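Local coordinates for protein Cas13d (uncultured Ruminococcus sp, PDB 6IV9) that binds CRISPR RNA as a Cas13d effector and probably uses its two HEPN domains for crRNA maturation and cleavage of target RNA, at residues Thr188-Tyr192 / Ala827-Arg833; Val221-Asp226 / Ile238-Leu242; Gln286-Cys290 / Arg300-Phe306; Asp586-Ile590 / Phe632-Ile636; Arg645-Glu651 / Ala691-Ile697. The protein carries 2 engineered substitutions. All coordinates share one frame; numbering follows the deposited sequence.

Interaction 1: Thr188-Tyr192 / Ala827-Arg833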
# COMPACT_ATOMS: atom_id res chain seq x y z
N THR A 188 -2.62 -6.00 9.95
CA THR A 188 -2.44 -5.34 11.26
C THR A 188 -3.25 -4.05 11.27
O THR A 188 -3.95 -3.80 12.22
CB THR A 188 -0.96 -5.09 11.56
OG1 THR A 188 -0.31 -6.33 11.71
CG2 THR A 188 -0.77 -4.27 12.82
N ASN A 189 -3.15 -3.26 10.21
CA ASN A 189 -3.90 -1.99 10.14
C ASN A 189 -5.41 -2.24 10.14
O ASN A 189 -6.11 -1.53 10.80
CB ASN A 189 -3.49 -1.18 8.91
CG ASN A 189 -2.10 -0.63 9.02
OD1 ASN A 189 -1.49 -0.71 10.06
ND2 ASN A 189 -1.59 -0.07 7.95
N ILE A 190 -5.88 -3.21 9.36
CA ILE A 190 -7.34 -3.48 9.27
C ILE A 190 -7.88 -3.93 10.63
O ILE A 190 -8.90 -3.45 11.05
CB ILE A 190 -7.63 -4.53 8.18
CG1 ILE A 190 -7.25 -4.03 6.79
CG2 ILE A 190 -9.08 -4.96 8.27
CD1 ILE A 190 -7.31 -5.07 5.72
N VAL A 191 -7.18 -4.82 11.31
CA VAL A 191 -7.66 -5.30 12.63
C VAL A 191 -7.73 -4.11 13.59
O VAL A 191 -8.66 -4.04 14.35
CB VAL A 191 -6.74 -6.41 13.16
CG1 VAL A 191 -7.05 -6.74 14.60
CG2 VAL A 191 -6.82 -7.65 12.31
N TYR A 192 -6.73 -3.24 13.55
CA TYR A 192 -6.76 -2.06 14.45
C TYR A 192 -7.95 -1.18 14.09
O TYR A 192 -8.64 -0.75 14.96
CB TYR A 192 -5.46 -1.27 14.33
CG TYR A 192 -5.55 0.11 14.91
CD1 TYR A 192 -5.58 0.32 16.27
CD2 TYR A 192 -5.64 1.21 14.09
CE1 TYR A 192 -5.68 1.59 16.80
CE2 TYR A 192 -5.74 2.48 14.60
CZ TYR A 192 -5.76 2.68 15.97
OH TYR A 192 -5.85 3.94 16.44
N ALA A 827 1.98 -3.72 17.29
CA ALA A 827 0.85 -4.52 16.78
C ALA A 827 -0.49 -3.80 16.96
O ALA A 827 -1.35 -4.03 16.16
CB ALA A 827 0.84 -5.87 17.43
N HIS A 828 -0.65 -2.99 18.00
CA HIS A 828 -1.96 -2.36 18.28
C HIS A 828 -2.05 -0.91 17.84
O HIS A 828 -3.01 -0.28 18.21
CB HIS A 828 -2.26 -2.48 19.77
CG HIS A 828 -2.23 -3.89 20.23
ND1 HIS A 828 -2.07 -4.24 21.53
CD2 HIS A 828 -2.34 -5.04 19.54
CE1 HIS A 828 -2.08 -5.54 21.62
NE2 HIS A 828 -2.23 -6.05 20.43
N LEU A 829 -1.03 -0.40 17.16
CA LEU A 829 -1.01 1.01 16.72
C LEU A 829 -1.24 1.94 17.92
O LEU A 829 -1.89 2.93 17.77
CB LEU A 829 -2.03 1.25 15.61
CG LEU A 829 -1.49 0.92 14.22
CD1 LEU A 829 -1.32 -0.57 14.05
CD2 LEU A 829 -2.36 1.49 13.12
N THR A 830 -0.60 1.64 19.04
CA THR A 830 -0.74 2.42 20.29
C THR A 830 -0.28 3.86 20.08
O THR A 830 -0.86 4.75 20.65
CB THR A 830 0.04 1.77 21.43
OG1 THR A 830 -0.47 0.45 21.52
CG2 THR A 830 -0.13 2.51 22.74
N VAL A 831 0.74 4.07 19.27
CA VAL A 831 1.24 5.45 19.06
C VAL A 831 0.11 6.28 18.46
O VAL A 831 -0.04 7.40 18.84
CB VAL A 831 2.47 5.44 18.15
CG1 VAL A 831 2.77 6.81 17.60
CG2 VAL A 831 3.68 4.86 18.85
N VAL A 832 -0.57 5.73 17.47
CA VAL A 832 -1.69 6.48 16.83
C VAL A 832 -2.82 6.63 17.83
O VAL A 832 -3.34 7.70 17.97
CB VAL A 832 -2.16 5.82 15.53
CG1 VAL A 832 -3.31 6.60 14.93
CG2 VAL A 832 -1.01 5.74 14.56
N ARG A 833 -3.21 5.52 18.44
CA ARG A 833 -4.19 5.66 19.63
C ARG A 833 -4.02 6.62 20.78
O ARG A 833 -4.95 7.33 21.07
CB ARG A 833 -4.46 4.26 20.19
CG ARG A 833 -5.62 4.23 21.16
CD ARG A 833 -5.95 2.83 21.61
NE ARG A 833 -6.92 2.26 20.71
CZ ARG A 833 -8.24 2.40 20.83
NH1 ARG A 833 -8.76 2.67 22.01
NH2 ARG A 833 -9.02 2.26 19.78
O HOH W 1 -3.70 -4.64 14.87
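Tyr192 lays its ring against Leu829: the CB of the leucine sits almost exactly over the middle of one ring face, 3.6 Å from the centroid of Tyr192 and 7° off the normal, a CH-pi contact. The CD2 methyl of the same leucine lies toward one side of the ring, 3.4 Å from Tyr192 CD2, while Leu829 CD1 turns to the CG2 methyl of Thr188, 3.9 Å away. Tyr192 CG lies anti to the backbone N (chi1 165°), which sends the ring out from helix 168-197 over this leucine. The phenol oxygen ends near Val832 CG1, and the Tyr192 hydroxyl is hydrogen-bonded to Tyr638 O. Thr188 turns CG2 toward Ala827 O at 3.4 Å, its hydroxyl being bonded to Ala184 O. A water bridges the backbones, donating to Thr188 O at 2.8 Å and to Ala827 O at 2.7 Å. Leu829, with positive phi, is the C-prime residue of the Schellman motif that ends helix 816-827, and also the N-cap of helix 830-833, so the anchoring leucine stands at the junction between two helices. Helix 713-760 touches both segments, at Thr188 and Asn189 and at Leu829 and Val832, while helix 848-861 packs on Val831 and helix 267-291 on Ile190 and Val191.

Interaction 2: Val221-Asp226 / Ile238-Leu242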
# COMPACT_ATOMS: atom_id res chain seq x y z
N VAL A 221 -22.43 -21.75 12.93
CA VAL A 221 -21.65 -22.08 14.16
C VAL A 221 -21.34 -20.80 14.94
O VAL A 221 -21.41 -20.83 16.15
CB VAL A 221 -20.36 -22.84 13.82
CG1 VAL A 221 -19.48 -22.98 15.04
CG2 VAL A 221 -20.67 -24.20 13.22
N PHE A 222 -21.00 -19.73 14.23
CA PHE A 222 -20.65 -18.45 14.88
C PHE A 222 -21.84 -17.90 15.68
O PHE A 222 -21.62 -17.44 16.76
CB PHE A 222 -20.31 -17.43 13.80
CG PHE A 222 -20.00 -16.03 14.28
CD1 PHE A 222 -19.00 -15.80 15.19
CD2 PHE A 222 -20.69 -14.95 13.77
CE1 PHE A 222 -18.69 -14.51 15.59
CE2 PHE A 222 -20.40 -13.67 14.18
CZ PHE A 222 -19.40 -13.45 15.09
N THR A 223 -23.03 -17.94 15.11
CA THR A 223 -24.24 -17.36 15.76
C THR A 223 -24.88 -18.34 16.75
O THR A 223 -25.63 -17.87 17.58
CB THR A 223 -25.17 -16.75 14.71
OG1 THR A 223 -25.52 -17.79 13.80
CG2 THR A 223 -24.53 -15.62 13.95
N HIS A 224 -24.58 -19.63 16.65
CA HIS A 224 -25.14 -20.64 17.58
C HIS A 224 -24.01 -21.51 18.09
O HIS A 224 -24.02 -22.70 17.79
CB HIS A 224 -26.18 -21.50 16.87
CG HIS A 224 -27.24 -20.73 16.19
ND1 HIS A 224 -28.23 -20.10 16.88
CD2 HIS A 224 -27.47 -20.48 14.89
CE1 HIS A 224 -29.03 -19.50 16.03
NE2 HIS A 224 -28.59 -19.72 14.82
N PRO A 225 -23.05 -20.98 18.86
CA PRO A 225 -21.93 -21.76 19.34
C PRO A 225 -22.36 -22.93 20.24
O PRO A 225 -21.73 -23.95 20.20
CB PRO A 225 -21.04 -20.77 20.09
CG PRO A 225 -21.88 -19.55 20.30
CD PRO A 225 -23.00 -19.61 19.30
N ASP A 226 -23.39 -22.71 21.06
CA ASP A 226 -23.85 -23.73 22.03
C ASP A 226 -24.33 -24.99 21.31
O ASP A 226 -24.05 -26.06 21.81
CB ASP A 226 -24.86 -23.14 23.01
CG ASP A 226 -24.25 -22.20 24.04
OD1 ASP A 226 -24.99 -21.40 24.61
OD2 ASP A 226 -23.06 -22.28 24.27
N ILE A 238 -16.20 -17.88 21.21
CA ILE A 238 -17.06 -17.46 20.08
C ILE A 238 -18.09 -16.44 20.59
O ILE A 238 -18.29 -15.46 19.92
CB ILE A 238 -17.72 -18.68 19.42
CG1 ILE A 238 -16.67 -19.56 18.74
CG2 ILE A 238 -18.79 -18.23 18.46
CD1 ILE A 238 -17.19 -20.86 18.24
N LYS A 239 -18.67 -16.67 21.76
CA LYS A 239 -19.68 -15.74 22.32
C LYS A 239 -19.06 -14.37 22.57
O LYS A 239 -19.73 -13.39 22.35
CB LYS A 239 -20.28 -16.31 23.60
CG LYS A 239 -21.11 -17.56 23.39
CD LYS A 239 -22.50 -17.43 23.94
CE LYS A 239 -23.10 -18.76 24.34
NZ LYS A 239 -22.03 -19.75 24.56
N LYS A 240 -17.82 -14.33 23.04
CA LYS A 240 -17.16 -13.03 23.27
C LYS A 240 -17.05 -12.28 21.94
O LYS A 240 -17.30 -11.10 21.94
CB LYS A 240 -15.75 -13.26 23.83
CG LYS A 240 -15.67 -13.78 25.25
CD LYS A 240 -14.34 -13.43 25.87
CE LYS A 240 -14.03 -14.17 27.15
NZ LYS A 240 -13.16 -13.35 28.03
N SER A 241 -16.67 -12.97 20.87
CA SER A 241 -16.52 -12.30 19.56
C SER A 241 -17.90 -11.95 18.99
O SER A 241 -18.01 -10.92 18.39
CB SER A 241 -15.69 -13.12 18.61
OG SER A 241 -16.36 -14.29 18.23
N LEU A 242 -18.89 -12.81 19.19
CA LEU A 242 -20.26 -12.54 18.69
C LEU A 242 -20.75 -11.23 19.31
O LEU A 242 -21.31 -10.41 18.62
CB LEU A 242 -21.14 -13.70 19.11
CG LEU A 242 -22.56 -13.70 18.55
CD1 LEU A 242 -22.55 -13.49 17.06
CD2 LEU A 242 -23.26 -15.00 18.88
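Lys239 and Asp226 form a salt bridge between two exposed residues, NZ to OD2 2.7 Å, the ammonium meeting the oxygen from above the carboxylate plane. The lysine chain bends at chi2 and again at chi4 to get there, and on the way its CG passes Pro225 CG at 3.8 Å. Two residues further along helix 232-251, Ser241 OG donates to Ile238 O at 2.8 Å, sharing that carbonyl with Leu242 N, and the same hydroxyl oxygen lies in plane at the edge of the Phe222 ring, 3.5 Å from CE1. Leu242 CD1 rests over one face of this ring, offset toward the rim, 3.9 Å from the centroid of Phe222. Ile238 CG2 touches both Phe222 O, at 3.4 Å, and Pro225 CB, at 3.8 Å; Phe222 O is buried here without a polar partner. Tyr278 stacks on Phe222 and Phe245 meets it edge-to-face. The arrangement is a local packing of consecutive helices, in which the end of the short helix 219-223 and the following Pro225 segment lie against helix 232-251.

Interaction 3: Gln286-Cys290 / Arg300-Phe306. Engineered in segment 286-290: Ala288 (natural residue Arg).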
# COMPACT_ATOMS: atom_id res chain seq x y z
N GLN A 286 -8.15 -14.90 9.68
CA GLN A 286 -7.39 -16.08 9.20
C GLN A 286 -6.05 -15.64 8.62
O GLN A 286 -5.05 -16.26 8.91
CB GLN A 286 -8.25 -16.85 8.20
CG GLN A 286 -7.46 -17.74 7.26
CD GLN A 286 -6.92 -18.98 7.93
OE1 GLN A 286 -7.35 -19.38 8.99
NE2 GLN A 286 -5.95 -19.60 7.29
N ILE A 287 -6.04 -14.57 7.84
CA ILE A 287 -4.77 -14.06 7.25
C ILE A 287 -3.85 -13.64 8.39
O ILE A 287 -2.70 -13.97 8.36
CB ILE A 287 -5.02 -12.93 6.25
CG1 ILE A 287 -5.90 -13.40 5.08
CG2 ILE A 287 -3.70 -12.39 5.76
CD1 ILE A 287 -6.42 -12.28 4.24
N ALA A 288 -4.40 -13.00 9.41
CA ALA A 288 -3.60 -12.54 10.56
C ALA A 288 -2.95 -13.74 11.24
O ALA A 288 -1.81 -13.65 11.60
CB ALA A 288 -4.46 -11.77 11.51
N GLN A 289 -3.66 -14.85 11.33
CA GLN A 289 -3.15 -16.09 11.98
C GLN A 289 -2.06 -16.75 11.13
O GLN A 289 -1.42 -17.65 11.63
CB GLN A 289 -4.30 -17.04 12.27
CG GLN A 289 -5.23 -16.53 13.36
CD GLN A 289 -6.51 -17.32 13.38
OE1 GLN A 289 -6.52 -18.52 13.16
NE2 GLN A 289 -7.60 -16.65 13.63
N CYS A 290 -1.94 -16.38 9.87
CA CYS A 290 -0.93 -16.97 8.97
C CYS A 290 0.35 -16.14 8.92
O CYS A 290 1.33 -16.69 8.53
CB CYS A 290 -1.47 -17.05 7.56
SG CYS A 290 -2.79 -18.27 7.41
N ARG A 300 -0.59 -20.47 11.31
CA ARG A 300 -1.23 -21.37 10.33
C ARG A 300 -0.39 -21.42 9.05
O ARG A 300 0.24 -20.44 8.74
CB ARG A 300 -2.67 -20.95 10.07
CG ARG A 300 -3.49 -20.84 11.34
CD ARG A 300 -4.96 -20.90 11.04
NE ARG A 300 -5.18 -21.95 10.07
CZ ARG A 300 -5.63 -23.16 10.36
NH1 ARG A 300 -5.98 -23.45 11.60
NH2 ARG A 300 -5.72 -24.06 9.41
N PHE A 301 -0.42 -22.55 8.37
CA PHE A 301 0.37 -22.75 7.13
C PHE A 301 -0.52 -22.74 5.89
O PHE A 301 -0.01 -23.01 4.82
CB PHE A 301 1.12 -24.08 7.25
CG PHE A 301 2.27 -24.01 8.20
CD1 PHE A 301 3.49 -23.50 7.80
CD2 PHE A 301 2.13 -24.40 9.51
CE1 PHE A 301 4.55 -23.39 8.68
CE2 PHE A 301 3.19 -24.30 10.40
CZ PHE A 301 4.39 -23.80 9.97
N ASP A 302 -1.78 -22.37 6.04
CA ASP A 302 -2.76 -22.47 4.93
C ASP A 302 -3.13 -21.12 4.32
O ASP A 302 -4.19 -21.04 3.75
CB ASP A 302 -3.95 -23.34 5.32
CG ASP A 302 -4.72 -22.86 6.53
OD1 ASP A 302 -4.22 -22.01 7.23
OD2 ASP A 302 -5.81 -23.35 6.75
N LEU A 303 -2.22 -20.15 4.33
CA LEU A 303 -2.52 -18.79 3.79
C LEU A 303 -2.94 -18.89 2.33
O LEU A 303 -3.85 -18.21 1.94
CB LEU A 303 -1.21 -18.00 3.85
CG LEU A 303 -1.29 -16.48 3.91
CD1 LEU A 303 -0.10 -15.83 3.25
CD2 LEU A 303 -2.60 -15.93 3.41
N TYR A 304 -2.26 -19.71 1.56
CA TYR A 304 -2.52 -19.75 0.11
C TYR A 304 -3.56 -20.78 -0.30
O TYR A 304 -3.97 -20.74 -1.42
CB TYR A 304 -1.20 -19.94 -0.62
CG TYR A 304 -0.18 -18.90 -0.22
CD1 TYR A 304 -0.33 -17.59 -0.62
CD2 TYR A 304 0.88 -19.21 0.59
CE1 TYR A 304 0.57 -16.62 -0.24
CE2 TYR A 304 1.80 -18.25 0.98
CZ TYR A 304 1.64 -16.95 0.55
OH TYR A 304 2.52 -15.98 0.90
N SER A 305 -3.96 -21.68 0.60
CA SER A 305 -4.92 -22.73 0.21
C SER A 305 -6.27 -22.61 0.92
O SER A 305 -7.23 -23.07 0.37
CB SER A 305 -4.32 -24.07 0.49
OG SER A 305 -4.07 -24.22 1.86
N PHE A 306 -6.32 -21.91 2.05
CA PHE A 306 -7.53 -21.91 2.91
C PHE A 306 -8.78 -21.44 2.18
O PHE A 306 -9.82 -22.01 2.44
CB PHE A 306 -7.28 -21.17 4.22
CG PHE A 306 -7.60 -19.70 4.17
CD1 PHE A 306 -8.89 -19.25 4.32
CD2 PHE A 306 -6.62 -18.77 3.86
CE1 PHE A 306 -9.21 -17.91 4.24
CE2 PHE A 306 -6.94 -17.42 3.77
CZ PHE A 306 -8.22 -17.00 3.96
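Asp302 OD1 is gripped by two donors arriving from opposite faces of its carboxylate: Gln286 NE2, at 3.0 Å, and Arg300 NE, also at 3.0 Å from OD1. The hydrogen bond from the amide is bent, with an N-H...O angle of 143°, and comes from well above the carboxylate plane although OD1 lies in the amide plane of Gln286. Arg300 holds Asp302 side-on, its NH2 reaching OD2 at 2.8 Å in a salt bridge. An alanine in place of Asp302 would leave no carboxylate, and would probably set the Arg300 guanidinium free to turn and cost Gln286 NE2 its acceptor. With CG anti to the backbone N (chi1 158°), Gln286 CG sits over the centre of the Phe306 ring, 3.3 Å from the centroid, in a CH-pi contact; the bend at chi2 (73°) turns the amide toward Asp302, and OE1 is hydrogen-bonded to Arg216 NH1. A nearly straight backbone bond, Arg300 N to Gln289 O at 3.0 Å, ties the returning loop to the last turn of the helix. Nearby, Cys290 CB packs on Leu303 CG at 3.7 Å. This is a loop linking two helices, in which the chain leaving helix 267-291 doubles back along its C-terminal turns before entering helix 306-309.

Interaction 4: Asp586-Ile590 / Phe632-Ile636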
# COMPACT_ATOMS: atom_id res chain seq x y z
N ASP A 586 -19.58 12.14 14.11
CA ASP A 586 -18.13 12.10 13.83
C ASP A 586 -17.73 13.40 13.12
O ASP A 586 -16.76 13.99 13.51
CB ASP A 586 -17.76 10.89 12.97
CG ASP A 586 -17.76 9.56 13.70
OD1 ASP A 586 -17.69 9.58 14.92
OD2 ASP A 586 -17.83 8.55 13.03
N ALA A 587 -18.51 13.83 12.13
CA ALA A 587 -18.18 15.05 11.37
C ALA A 587 -18.24 16.31 12.25
O ALA A 587 -17.31 17.07 12.24
CB ALA A 587 -19.08 15.17 10.18
N LEU A 588 -19.31 16.50 13.01
CA LEU A 588 -19.39 17.69 13.88
C LEU A 588 -18.27 17.68 14.92
O LEU A 588 -17.71 18.70 15.15
CB LEU A 588 -20.77 17.72 14.55
CG LEU A 588 -21.85 18.45 13.77
CD1 LEU A 588 -21.98 17.91 12.37
CD2 LEU A 588 -23.17 18.40 14.49
N THR A 589 -17.98 16.53 15.51
CA THR A 589 -16.93 16.40 16.54
C THR A 589 -15.54 16.72 15.97
O THR A 589 -14.79 17.39 16.63
CB THR A 589 -16.95 14.99 17.14
OG1 THR A 589 -18.25 14.72 17.63
CG2 THR A 589 -15.94 14.80 18.25
N ILE A 590 -15.23 16.25 14.77
CA ILE A 590 -13.89 16.55 14.19
C ILE A 590 -13.75 18.05 13.95
O ILE A 590 -12.65 18.53 14.04
CB ILE A 590 -13.55 15.66 12.97
CG1 ILE A 590 -12.05 15.36 12.92
CG2 ILE A 590 -14.05 16.23 11.66
CD1 ILE A 590 -11.69 14.29 11.94
N PHE A 632 -11.25 12.31 5.71
CA PHE A 632 -12.05 12.21 6.96
C PHE A 632 -12.24 10.74 7.31
O PHE A 632 -12.04 10.36 8.42
CB PHE A 632 -13.41 12.86 6.75
CG PHE A 632 -14.42 12.57 7.83
CD1 PHE A 632 -14.30 13.18 9.07
CD2 PHE A 632 -15.47 11.71 7.62
CE1 PHE A 632 -15.22 12.92 10.06
CE2 PHE A 632 -16.39 11.45 8.62
CZ PHE A 632 -16.26 12.06 9.84
N VAL A 633 -12.56 9.92 6.31
CA VAL A 633 -12.79 8.48 6.57
C VAL A 633 -11.51 7.85 7.12
O VAL A 633 -11.58 7.07 8.03
CB VAL A 633 -13.29 7.77 5.31
CG1 VAL A 633 -13.29 6.27 5.48
CG2 VAL A 633 -14.66 8.27 4.91
N TYR A 634 -10.37 8.22 6.55
CA TYR A 634 -9.07 7.69 7.02
C TYR A 634 -8.87 8.07 8.49
O TYR A 634 -8.48 7.24 9.25
CB TYR A 634 -7.94 8.25 6.16
CG TYR A 634 -6.60 7.64 6.44
CD1 TYR A 634 -5.82 8.09 7.49
CD2 TYR A 634 -6.12 6.59 5.69
CE1 TYR A 634 -4.59 7.53 7.77
CE2 TYR A 634 -4.89 6.01 5.96
CZ TYR A 634 -4.13 6.48 7.00
OH TYR A 634 -2.93 5.92 7.31
N LEU A 635 -9.17 9.31 8.85
CA LEU A 635 -8.98 9.78 10.24
C LEU A 635 -9.90 9.03 11.20
O LEU A 635 -9.47 8.67 12.24
CB LEU A 635 -9.23 11.28 10.29
CG LEU A 635 -8.13 12.13 9.67
CD1 LEU A 635 -8.61 13.54 9.40
CD2 LEU A 635 -6.92 12.16 10.57
N ILE A 636 -11.15 8.85 10.82
CA ILE A 636 -12.09 8.12 11.71
C ILE A 636 -11.67 6.67 11.85
O ILE A 636 -11.78 6.14 12.91
CB ILE A 636 -13.53 8.25 11.19
CG1 ILE A 636 -13.97 9.71 11.17
CG2 ILE A 636 -14.46 7.41 12.03
CD1 ILE A 636 -13.82 10.40 12.49
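Two helices packed almost at right angles, 581-591 and 630-638, meet through Phe632, whose ring edge points at the backbone and side chains of the first. Phe632 CZ lies 3.7 Å from Asp586 CB, and CE1 lies 3.9 Å from Ile590 CG2, both near the ring plane. The phenylalanine CG is anti to the backbone N (chi1 168°), a torsion that carries the ring across to the turn formed by Asp586, Ala587 and Ile590. The segment axes cross at 88° with a closest approach of 11.5 Å, a near-perpendicular helix packing in a largely alpha-helical protein, bridged here by side chains. An alanine at Phe632 would probably open a gap there and leave Ala587 and Ile590 without their aromatic neighbour. Ile590 CD1 touches Leu635 CD1 at 4.1 Å, the two side chains crossing at about a right angle. Ile636 CG2 approaches Asp586 OD2 at 3.7 Å; that carboxylate is held by a salt bridge to Arg253 and a hydrogen bond to Tyr256, while helix 617-627 packs on Ala587 and Phe632.

Interaction 5: Arg645-Glu651 / Ala691-Ile697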
# COMPACT_ATOMS: atom_id res chain seq x y z
N ARG A 645 -9.31 16.58 16.83
CA ARG A 645 -9.62 18.02 16.95
C ARG A 645 -8.73 18.63 18.03
O ARG A 645 -8.33 19.73 17.84
CB ARG A 645 -11.10 18.27 17.24
CG ARG A 645 -11.43 19.74 17.43
CD ARG A 645 -11.13 20.58 16.22
NE ARG A 645 -11.30 22.01 16.43
CZ ARG A 645 -10.35 22.83 16.82
NH1 ARG A 645 -9.14 22.37 17.06
NH2 ARG A 645 -10.59 24.11 16.96
N GLU A 646 -8.49 17.93 19.14
CA GLU A 646 -7.61 18.45 20.22
C GLU A 646 -6.16 18.56 19.73
O GLU A 646 -5.50 19.52 20.04
CB GLU A 646 -7.71 17.60 21.47
CG GLU A 646 -9.07 17.70 22.12
CD GLU A 646 -9.51 19.11 22.46
OE1 GLU A 646 -8.81 19.77 23.24
OE2 GLU A 646 -10.55 19.53 21.94
N VAL A 647 -5.71 17.57 18.97
CA VAL A 647 -4.32 17.57 18.43
C VAL A 647 -4.15 18.77 17.50
O VAL A 647 -3.09 19.33 17.49
CB VAL A 647 -3.94 16.26 17.73
CG1 VAL A 647 -2.61 16.41 17.02
CG2 VAL A 647 -3.89 15.12 18.71
N ALA A 648 -5.22 19.17 16.82
CA ALA A 648 -5.21 20.30 15.86
C ALA A 648 -4.94 21.63 16.57
O ALA A 648 -4.68 22.59 15.90
CB ALA A 648 -6.50 20.38 15.09
N LYS A 649 -5.07 21.65 17.88
CA LYS A 649 -4.85 22.91 18.65
C LYS A 649 -3.36 23.13 18.87
O LYS A 649 -2.99 24.21 19.30
CB LYS A 649 -5.60 22.85 19.98
CG LYS A 649 -7.10 22.98 19.83
CD LYS A 649 -7.83 22.70 21.09
CE LYS A 649 -9.31 22.61 20.85
NZ LYS A 649 -10.05 22.41 22.11
N ASN A 650 -2.56 22.14 18.54
CA ASN A 650 -1.11 22.24 18.75
C ASN A 650 -0.46 22.87 17.52
O ASN A 650 -0.21 22.17 16.58
CB ASN A 650 -0.54 20.86 19.03
CG ASN A 650 0.87 20.95 19.52
OD1 ASN A 650 1.65 21.75 19.01
ND2 ASN A 650 1.19 20.17 20.52
N GLU A 651 -0.15 24.15 17.60
CA GLU A 651 0.43 24.88 16.45
C GLU A 651 1.77 24.28 16.02
O GLU A 651 2.07 24.33 14.86
CB GLU A 651 0.44 26.38 16.70
CG GLU A 651 -0.96 26.95 16.66
CD GLU A 651 -1.04 28.41 17.06
OE1 GLU A 651 -1.20 29.23 16.20
OE2 GLU A 651 -0.93 28.68 18.25
N ALA A 691 -2.22 27.83 10.38
CA ALA A 691 -2.16 27.05 11.63
C ALA A 691 -3.14 27.63 12.66
O ALA A 691 -3.77 26.87 13.35
CB ALA A 691 -0.77 26.98 12.16
N ARG A 692 -3.22 28.95 12.74
CA ARG A 692 -4.16 29.62 13.67
C ARG A 692 -5.60 29.30 13.27
O ARG A 692 -6.40 29.08 14.14
CB ARG A 692 -3.93 31.12 13.66
CG ARG A 692 -2.76 31.54 14.51
CD ARG A 692 -2.87 33.00 14.88
NE ARG A 692 -2.47 33.85 13.78
CZ ARG A 692 -1.23 34.00 13.35
NH1 ARG A 692 -1.02 34.63 12.22
NH2 ARG A 692 -0.21 33.53 14.04
N MET A 693 -5.88 29.29 11.98
CA MET A 693 -7.26 28.99 11.51
C MET A 693 -7.63 27.57 11.93
O MET A 693 -8.74 27.37 12.36
CB MET A 693 -7.32 29.04 9.99
CG MET A 693 -7.26 30.41 9.45
SD MET A 693 -7.90 30.41 7.79
CE MET A 693 -8.14 28.67 7.52
N ILE A 694 -6.71 26.63 11.74
CA ILE A 694 -6.93 25.21 12.11
C ILE A 694 -7.13 25.10 13.62
O ILE A 694 -8.03 24.43 14.06
CB ILE A 694 -5.76 24.37 11.59
CG1 ILE A 694 -5.85 24.23 10.07
CG2 ILE A 694 -5.71 23.03 12.27
CD1 ILE A 694 -4.59 23.80 9.44
N LYS A 695 -6.34 25.84 14.38
CA LYS A 695 -6.45 25.80 15.85
C LYS A 695 -7.84 26.28 16.29
O LYS A 695 -8.31 25.81 17.29
CB LYS A 695 -5.37 26.69 16.46
CG LYS A 695 -5.41 26.82 17.97
CD LYS A 695 -4.64 28.00 18.49
CE LYS A 695 -3.71 27.68 19.63
NZ LYS A 695 -4.34 26.86 20.69
N ASN A 696 -8.42 27.23 15.55
CA ASN A 696 -9.68 27.92 15.94
C ASN A 696 -10.92 27.43 15.19
O ASN A 696 -11.96 27.99 15.43
CB ASN A 696 -9.55 29.42 15.75
CG ASN A 696 -8.54 30.03 16.70
OD1 ASN A 696 -8.45 29.64 17.85
ND2 ASN A 696 -7.77 30.97 16.21
N ILE A 697 -10.80 26.42 14.35
CA ILE A 697 -11.98 25.93 13.57
C ILE A 697 -13.04 25.34 14.52
O ILE A 697 -12.68 24.82 15.53
CB ILE A 697 -11.53 24.88 12.55
CG1 ILE A 697 -12.62 24.58 11.54
CG2 ILE A 697 -11.09 23.61 13.26
CD1 ILE A 697 -12.14 23.72 10.42
O HOH W 2 -2.84 24.60 14.89
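Arg645 turns its guanidinium toward the C-terminal end of helix 683-696, where one nitrogen, NH2, donates to two carbonyls: Ile697 O at 2.6 Å and Lys695 O at 2.9 Å. The first bond lies in the carbonyl plane on a lone pair; the second is straighter at the hydrogen (163°) but comes from above the carbonyl plane of Lys695. Ile697 CG2 sits over one face of the guanidinium, 3.6 Å from Arg645 NE. A bend at chi2 (61°) in an otherwise extended arginine chain aims the group at these oxygens. Glu651 and Lys695 cross at about a right angle, OE2 meeting CE at 3.3 Å, while Lys695 NZ makes a weak hydrogen bond to Lys649 O. Ala648 CB packs on Ile694 CG2 at 3.9 Å, and a water donates to both Ala648 O and Ala691 O. The contact thus joins the turn after helix 641-647 to the end of helix 683-696, with helix 713-760 against Arg645 and Ala648, and helix 651-660 against Ala691 and Ile694.

How the interactions relate
Interactions 1, 3 and 4 are buried, whereas 2 and 5 are partly buried and include exposed residues. Interaction 4 is mainly apolar, and interaction 1 adds a bridging water to its aromatic packing; interaction 3 includes an Arg-Asp-Gln network whose charged residues are partly exposed. Interaction 2 keeps its ion pair at the surface, and interaction 5 relies on an arginine bound to backbone carbonyls. Interactions 4 and 5, with centres about 15 Å apart, touch, Arg645 CD lying 3.4 Å from Ile590 O. Helix 713-760 is shared by the surroundings of interactions 1, 4 and 5. Tyr638, just past segment 632-636, receives the Tyr192 hydroxyl bond of interaction 1. Interactions 2 and 3 join parts close in sequence.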